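Local atomic coordinates of maleylacetate reductase (Rhizobium, PDB entry 3W5S), a protein that catalyses the NADH-dependent reduction of maleylacetate to 3-oxoadipate in the breakdown of gamma-resorcylate. Residues A[259-264]-A[355-360]; A[156-161]-A[253-258]. All blocks are in the same frame, centred on the assembly; numbering follows the deposited sequence. Where two conformers were deposited one is given.

Interaction 1 of 2, residues A[259-264]-A[355-360]; sequences HKLCHT and TAIRAL. With SO4 (sulfate ion), chain C.
Leu261 meets Ile357 and Leu360 where two helices of the all-helical C-terminal domain of this iron-containing alcohol dehydrogenase family member, 257-269 and 354-366, pack against each other. The apolar contact is small, 124 Å² summed over both sides, and Leu261 supplies the whole of one side: its CD2 lies 3.7 Å from Ile357 CG2, and its CD1 3.9 Å from Leu360 CD2. The leucine thus forks over two residues one turn apart, its side chain crossing both obliquely. Ile357 presents CG2 because that branch stands anti to its own backbone N, with CG1 beside the N (chi1 -67°). Leu280 and Ala341 close in on Leu261 from neighbouring helices.

Polar contacts occupy the other side of helix 257-269. His263 NE2 donates to sulfate O2 at 2.8 Å, with an N-H...O angle of 153°, while its ND1 pairs with Tyr346 OH, so both ring nitrogens are engaged. The edge of His259 faces the same anion, CD2 lying 3.6 Å from sulfate O1. His277, His273 and Asn190 also bond the sulfate, probably a crystallisation ion; such ions often mark pockets. A leucine in place of His263 would probably leave sulfate O2 without this donor and Tyr346 OH without its ring partner.

Within the helix, Lys260 O accepts twice: from Thr264 N at 2.9 Å and, from the opposite face of its carbonyl plane, from Thr264 OG1 at 2.8 Å, the hydroxyl standing 40° out of that plane.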
# COMPACT_ATOMS: atom_id res chain seq x y z
N HIS A 259 19.67 -4.58 -9.17
CA HIS A 259 18.93 -5.72 -9.67
C HIS A 259 19.38 -6.11 -11.08
O HIS A 259 19.47 -7.30 -11.38
CB HIS A 259 17.41 -5.52 -9.57
CG HIS A 259 16.90 -5.53 -8.15
ND1 HIS A 259 17.07 -4.46 -7.30
CD2 HIS A 259 16.20 -6.45 -7.45
CE1 HIS A 259 16.53 -4.73 -6.12
NE2 HIS A 259 15.98 -5.92 -6.20
N LYS A 260 19.72 -5.13 -11.92
CA LYS A 260 20.20 -5.42 -13.27
C LYS A 260 21.47 -6.26 -13.21
O LYS A 260 21.59 -7.25 -13.94
CB LYS A 260 20.45 -4.13 -14.07
CG LYS A 260 20.94 -4.40 -15.51
CD LYS A 260 19.91 -5.12 -16.35
CE LYS A 260 20.50 -5.58 -17.67
NZ LYS A 260 19.43 -6.23 -18.51
N LEU A 261 22.41 -5.84 -12.37
CA LEU A 261 23.68 -6.59 -12.29
C LEU A 261 23.43 -7.99 -11.73
O LEU A 261 24.02 -8.98 -12.21
CB LEU A 261 24.71 -5.86 -11.43
CG LEU A 261 25.15 -4.52 -11.99
CD1 LEU A 261 26.34 -3.98 -11.18
CD2 LEU A 261 25.51 -4.60 -13.46
N CYS A 262 22.55 -8.11 -10.74
CA CYS A 262 22.24 -9.44 -10.19
C CYS A 262 21.64 -10.33 -11.27
O CYS A 262 21.99 -11.52 -11.38
CB CYS A 262 21.28 -9.35 -9.01
SG CYS A 262 22.01 -8.65 -7.53
N HIS A 263 20.72 -9.80 -12.05
CA HIS A 263 20.11 -10.61 -13.10
C HIS A 263 21.09 -10.99 -14.20
O HIS A 263 21.03 -12.11 -14.73
CB HIS A 263 18.89 -9.90 -13.68
CG HIS A 263 17.85 -9.66 -12.65
ND1 HIS A 263 16.86 -8.71 -12.78
CD2 HIS A 263 17.70 -10.19 -11.41
CE1 HIS A 263 16.12 -8.70 -11.68
NE2 HIS A 263 16.62 -9.59 -10.83
N THR A 264 21.99 -10.08 -14.52
CA THR A 264 22.98 -10.32 -15.55
C THR A 264 23.91 -11.46 -15.12
O THR A 264 24.05 -12.47 -15.83
CB THR A 264 23.78 -9.04 -15.81
OG1 THR A 264 22.91 -8.01 -16.34
CG2 THR A 264 24.90 -9.32 -16.82
N THR A 355 32.12 1.14 -18.87
CA THR A 355 33.34 1.42 -18.10
C THR A 355 33.07 1.45 -16.59
O THR A 355 33.76 0.78 -15.80
CB THR A 355 34.04 2.70 -18.60
OG1 THR A 355 34.53 2.49 -19.93
CG2 THR A 355 35.22 3.05 -17.69
N ALA A 356 32.04 2.19 -16.20
CA ALA A 356 31.63 2.27 -14.81
C ALA A 356 31.19 0.92 -14.24
O ALA A 356 31.57 0.57 -13.13
CB ALA A 356 30.53 3.31 -14.65
N ILE A 357 30.40 0.16 -15.01
CA ILE A 357 29.92 -1.13 -14.53
C ILE A 357 31.10 -2.07 -14.36
O ILE A 357 31.20 -2.77 -13.35
CB ILE A 357 28.87 -1.75 -15.49
CG1 ILE A 357 27.59 -0.90 -15.49
CG2 ILE A 357 28.57 -3.22 -15.09
CD1 ILE A 357 26.51 -1.38 -16.49
N ARG A 358 32.02 -2.07 -15.32
CA ARG A 358 33.19 -2.94 -15.23
C ARG A 358 34.00 -2.64 -13.95
O ARG A 358 34.42 -3.58 -13.26
CB ARG A 358 34.07 -2.83 -16.49
CG ARG A 358 35.37 -3.64 -16.43
CD ARG A 358 35.09 -5.13 -16.35
NE ARG A 358 36.34 -5.90 -16.43
CZ ARG A 358 37.10 -6.19 -15.38
NH1 ARG A 358 36.74 -5.80 -14.15
NH2 ARG A 358 38.21 -6.90 -15.55
N ALA A 359 34.19 -1.36 -13.64
CA ALA A 359 34.94 -0.98 -12.44
C ALA A 359 34.22 -1.41 -11.18
O ALA A 359 34.84 -1.87 -10.23
CB ALA A 359 35.16 0.52 -12.41
N LEU A 360 32.90 -1.26 -11.17
CA LEU A 360 32.11 -1.71 -10.02
C LEU A 360 32.23 -3.22 -9.82
O LEU A 360 32.43 -3.69 -8.69
CB LEU A 360 30.64 -1.28 -10.19
CG LEU A 360 29.66 -1.44 -9.04
CD1 LEU A 360 28.43 -0.56 -9.29
CD2 LEU A 360 29.26 -2.91 -8.90
S SO4 C . 15.23 -10.65 -7.50
O1 SO4 C . 14.27 -9.52 -7.44
O2 SO4 C . 16.45 -10.21 -8.14
O3 SO4 C . 15.53 -11.12 -6.16
O4 SO4 C . 14.66 -11.68 -8.36

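Interaction 2 of 2, residues A[156-161]-A[253-258]; sequences KTTLRG and VGMSLH
In one of the two conformers modelled for Thr158, this residue and Met255 reach toward each other tip to tip, the hydroxyl OG1 lying 4.1 Å from the methyl CE, an approach that is therefore tentative. This is the more enclosed part of a modest contact of 120 Å². Met255 sets out with CG wedged between its backbone N and carbonyl carbon (chi1 59°) and then runs extended, which carries CE across to the strand although the chain leaves the backbone at an angle to it. Thr158 OG1 has its polar partner in Tyr346 OH, in a hydrogen bond; toward the methionine methyl the approach is a van der Waals one. Ile147 and Tyr346 also touch Met255.

The contact joins the antiparallel hairpin of strands 147-152 and 155-160 to the loop between helices 233-253 and 257-269, bridging the two family regions of the chain. Gly254, just past helix 233-253, has a positive phi of 93°, where a CB would press on the carbonyl O of Val253.

The Arg160 end lies toward solvent. Arg160, bent at chi3 (-80°), lays its guanidinium obliquely by this glycine, with NH2 3.8 Å from Gly254 CA. The guanidinium is anchored just before the loop, NH1 donating to Gly251 O near the C-terminal end of helix 233-253.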
# COMPACT_ATOMS: atom_id res chain seq x y z
N LYS A 156 19.15 -13.95 -18.74
CA LYS A 156 17.95 -13.78 -17.94
C LYS A 156 17.30 -12.48 -18.37
O LYS A 156 17.97 -11.44 -18.49
CB LYS A 156 18.32 -13.74 -16.46
CG LYS A 156 17.16 -13.65 -15.50
CD LYS A 156 17.77 -13.66 -14.10
CE LYS A 156 17.06 -14.57 -13.17
NZ LYS A 156 17.69 -14.51 -11.81
N THR A 157 16.02 -12.53 -18.69
CA THR A 157 15.30 -11.32 -19.07
C THR A 157 14.09 -11.18 -18.16
O THR A 157 13.50 -12.18 -17.76
CB THR A 157 14.81 -11.36 -20.51
OG1 THR A 157 14.04 -12.55 -20.70
CG2 THR A 157 15.97 -11.35 -21.47
N THR A 158 13.75 -9.94 -17.82
CA THR A 158 12.62 -9.68 -16.94
C THR A 158 11.42 -9.12 -17.69
O THR A 158 11.56 -8.36 -18.66
CB THR A 158 12.98 -8.73 -15.78
OG1 THR A 158 13.70 -7.60 -16.29
CG2 THR A 158 13.82 -9.44 -14.74
N LEU A 159 10.24 -9.53 -17.23
CA LEU A 159 8.96 -9.06 -17.71
C LEU A 159 8.16 -8.62 -16.50
O LEU A 159 8.36 -9.13 -15.39
CB LEU A 159 8.16 -10.21 -18.36
CG LEU A 159 8.61 -10.93 -19.62
CD1 LEU A 159 7.87 -12.26 -19.70
CD2 LEU A 159 8.33 -10.07 -20.84
N ARG A 160 7.23 -7.69 -16.72
CA ARG A 160 6.33 -7.25 -15.67
C ARG A 160 4.93 -7.18 -16.26
O ARG A 160 4.76 -6.66 -17.39
CB ARG A 160 6.80 -5.90 -15.10
CG ARG A 160 5.74 -5.09 -14.35
CD ARG A 160 6.21 -3.67 -14.00
NE ARG A 160 7.07 -3.66 -12.83
CZ ARG A 160 6.72 -3.27 -11.60
NH1 ARG A 160 5.49 -2.81 -11.35
NH2 ARG A 160 7.62 -3.32 -10.63
N GLY A 161 3.93 -7.68 -15.54
CA GLY A 161 2.54 -7.58 -15.99
C GLY A 161 1.56 -8.16 -15.00
O GLY A 161 1.95 -8.90 -14.09
N VAL A 253 7.45 -0.04 -7.22
CA VAL A 253 8.21 1.06 -7.82
C VAL A 253 9.33 0.61 -8.75
O VAL A 253 9.94 1.43 -9.44
CB VAL A 253 8.77 2.07 -6.78
CG1 VAL A 253 7.64 2.59 -5.88
CG2 VAL A 253 9.93 1.44 -5.94
N GLY A 254 9.63 -0.69 -8.74
CA GLY A 254 10.58 -1.19 -9.69
C GLY A 254 11.99 -1.23 -9.14
O GLY A 254 12.20 -1.25 -7.92
N MET A 255 12.95 -1.30 -10.07
CA MET A 255 14.33 -1.61 -9.69
C MET A 255 15.32 -0.90 -10.59
O MET A 255 14.96 -0.19 -11.55
CB MET A 255 14.53 -3.13 -9.63
CG MET A 255 14.23 -3.83 -10.96
SD MET A 255 14.02 -5.67 -10.98
CE MET A 255 13.27 -5.78 -12.59
N SER A 256 16.59 -1.07 -10.23
CA SER A 256 17.63 -0.25 -10.83
C SER A 256 18.91 -1.06 -11.03
O SER A 256 18.86 -2.30 -11.20
CB SER A 256 17.83 1.00 -9.96
OG SER A 256 18.67 1.96 -10.58
N LEU A 257 20.04 -0.36 -11.04
CA LEU A 257 21.35 -0.98 -11.34
C LEU A 257 21.64 -2.24 -10.57
O LEU A 257 22.14 -3.22 -11.15
CB LEU A 257 22.48 0.05 -11.11
CG LEU A 257 23.91 -0.49 -11.19
CD1 LEU A 257 24.22 -0.94 -12.60
CD2 LEU A 257 24.90 0.56 -10.66
N HIS A 258 21.36 -2.25 -9.26
CA HIS A 258 21.71 -3.42 -8.49
C HIS A 258 20.98 -4.67 -8.99
O HIS A 258 21.62 -5.71 -9.23
CB HIS A 258 21.38 -3.21 -7.02
CG HIS A 258 21.52 -4.46 -6.22
ND1 HIS A 258 22.74 -4.90 -5.75
CD2 HIS A 258 20.62 -5.42 -5.90
CE1 HIS A 258 22.57 -6.04 -5.09
NE2 HIS A 258 21.30 -6.39 -5.20

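Overall arrangement
From the N terminus, strand 155-160 comes first; about ninety residues later, after helices 181-198, 206-228 and 233-253, the chain returns to it at 253-258, closing interaction 2. Helix 257-269 starts within that returning segment, and its residues 259-264 open interaction 1, which closes another ninety residues on at helix 354-366. The two loops therefore follow in series, neither nesting nor crossing. Helix 257-269 links them: interaction 1 ties it to the C-terminal helix, interaction 2 ties its leading loop to the hairpin. They also touch directly, His263 CE1 lying 3.8 Å from Met255 SD and Leu360 CD1 3.9 Å from Leu257 CD2.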